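PDB 1M7S: catalase from Pseudomonas syringae, which decomposes hydrogen peroxide into water and oxygen with the help of heme, protecting the cell from the toxicity of the peroxide. Local coordinates for residues T276-D281 against F412-D417. Sequence-based numbering, arbitrary orientation.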
# COMPACT_ATOMS: atom_id res chain seq x y z
N THR A 276 -1.59 -31.42 17.87
CA THR A 276 -1.65 -32.66 17.15
C THR A 276 -2.44 -33.74 17.87
O THR A 276 -2.56 -34.86 17.36
CB THR A 276 -0.22 -33.21 16.86
OG1 THR A 276 0.46 -33.64 18.06
CG2 THR A 276 0.51 -32.15 16.08
N LYS A 277 -3.21 -33.37 18.93
CA LYS A 277 -3.94 -34.37 19.66
C LYS A 277 -5.42 -34.06 19.87
O LYS A 277 -5.81 -32.91 20.09
CB LYS A 277 -3.33 -34.43 21.13
CG LYS A 277 -1.88 -34.89 21.21
CD LYS A 277 -1.74 -36.38 20.87
CE LYS A 277 -0.29 -36.83 21.08
NZ LYS A 277 0.50 -36.24 19.93
N ILE A 278 -6.20 -35.13 19.83
CA ILE A 278 -7.61 -35.02 20.24
C ILE A 278 -7.65 -35.44 21.73
O ILE A 278 -6.64 -35.91 22.24
CB ILE A 278 -8.54 -35.94 19.45
CG1 ILE A 278 -8.21 -37.43 19.61
CG2 ILE A 278 -8.49 -35.59 17.95
CD1 ILE A 278 -9.41 -38.31 19.24
N TRP A 279 -8.77 -35.29 22.40
CA TRP A 279 -8.88 -35.78 23.79
C TRP A 279 -9.89 -36.96 23.72
O TRP A 279 -11.09 -36.72 23.69
CB TRP A 279 -9.45 -34.69 24.67
CG TRP A 279 -8.63 -33.46 24.87
CD1 TRP A 279 -7.30 -33.25 24.56
CD2 TRP A 279 -9.06 -32.28 25.56
NE1 TRP A 279 -6.90 -32.00 24.97
CE2 TRP A 279 -7.98 -31.39 25.59
CE3 TRP A 279 -10.29 -31.89 26.13
CZ2 TRP A 279 -8.06 -30.12 26.14
CZ3 TRP A 279 -10.35 -30.63 26.71
CH2 TRP A 279 -9.28 -29.75 26.71
N PRO A 280 -9.37 -38.16 23.61
CA PRO A 280 -10.16 -39.33 23.29
C PRO A 280 -11.26 -39.68 24.28
O PRO A 280 -12.33 -40.09 23.80
CB PRO A 280 -9.21 -40.55 23.18
CG PRO A 280 -7.85 -39.91 23.25
CD PRO A 280 -7.94 -38.44 23.63
N ASP A 281 -11.03 -39.57 25.57
CA ASP A 281 -12.12 -40.00 26.47
C ASP A 281 -12.85 -38.91 27.23
O ASP A 281 -13.77 -39.26 28.00
CB ASP A 281 -11.52 -41.07 27.42
CG ASP A 281 -10.80 -42.17 26.66
OD1 ASP A 281 -11.46 -42.87 25.86
OD2 ASP A 281 -9.56 -42.26 26.79
N PHE A 412 2.75 -41.18 17.64
CA PHE A 412 2.19 -42.21 16.76
C PHE A 412 0.92 -42.89 17.23
O PHE A 412 0.21 -43.48 16.40
CB PHE A 412 3.29 -43.29 16.50
CG PHE A 412 4.63 -42.68 16.18
CD1 PHE A 412 5.64 -42.65 17.12
CD2 PHE A 412 4.82 -42.03 14.97
CE1 PHE A 412 6.86 -42.03 16.85
CE2 PHE A 412 6.05 -41.42 14.70
CZ PHE A 412 7.07 -41.42 15.63
N LYS A 413 0.55 -42.87 18.50
CA LYS A 413 -0.56 -43.65 19.04
C LYS A 413 -1.92 -43.33 18.47
O LYS A 413 -2.68 -44.15 17.95
CB LYS A 413 -0.62 -43.53 20.59
CG LYS A 413 -1.72 -44.41 21.18
CD LYS A 413 -1.95 -44.13 22.65
CE LYS A 413 -2.77 -45.24 23.32
NZ LYS A 413 -2.21 -45.43 24.71
N GLN A 414 -2.21 -42.01 18.42
CA GLN A 414 -3.51 -41.53 17.94
C GLN A 414 -3.65 -41.75 16.44
O GLN A 414 -4.75 -42.00 15.93
CB GLN A 414 -3.72 -40.07 18.36
CG GLN A 414 -4.31 -40.00 19.78
CD GLN A 414 -4.76 -38.58 20.15
OE1 GLN A 414 -4.92 -37.78 19.22
NE2 GLN A 414 -4.93 -38.30 21.46
N ALA A 415 -2.51 -41.69 15.73
CA ALA A 415 -2.52 -41.92 14.29
C ALA A 415 -2.87 -43.39 14.02
O ALA A 415 -3.59 -43.67 13.07
CB ALA A 415 -1.13 -41.65 13.72
N GLY A 416 -2.29 -44.30 14.81
CA GLY A 416 -2.66 -45.73 14.70
C GLY A 416 -4.13 -45.96 15.07
O GLY A 416 -4.85 -46.74 14.40
N ASP A 417 -4.61 -45.35 16.14
CA ASP A 417 -6.01 -45.42 16.54
C ASP A 417 -6.91 -45.04 15.39
O ASP A 417 -7.84 -45.73 15.02
CB ASP A 417 -6.28 -44.52 17.76
CG ASP A 417 -5.66 -45.13 18.99
OD1 ASP A 417 -5.36 -46.33 18.99
OD2 ASP A 417 -5.43 -44.41 19.99
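Q414, in the first turn of helix 413-421, reaches across to the backbone of I278 and binds it twice with one carboxamide. I278 N donates to Q414 OE1 at 3.0 Å, nearly straight at 170° and in the plane of the side-chain carbonyl, on a lone pair. In return Q414 NE2 donates to I278 O, also 3.0 Å away; this bond is more bent, 154°, and the nitrogen stands above the plane of the I278 carbonyl. A glutamine suits the place because a single flat group offers both a donor and an acceptor, and its chain, extended beyond CG, spans the gap between helix and loop.

Aliphatic carbons close in around the amide. The branched I278 sets a methylene against it, CG1 lying 3.3 Å from Q414 OE1, brought there by a chi1 of 61° that puts it between its own backbone N and carbonyl carbon. K277 CD lies 3.8 Å from Q414 NE2, while P280 offers ring carbons and crosses the glutamine at about a right angle, its CD 3.7 Å from the same nitrogen.

Farther out, K277 is long enough to pack its methylenes here and still take NZ to a salt bridge with D274 and a hydrogen bond to E409 O, just ahead of the helix. R170 of helix 169-176 touches I278 and makes a weak hydrogen bond to Q414 OE1.

Two bonds at separate ends of one amide restrict its rotation, and they satisfy both polar backbone atoms of I278, joining the loop before barrel strand 284-295 to the C-terminal helical domain.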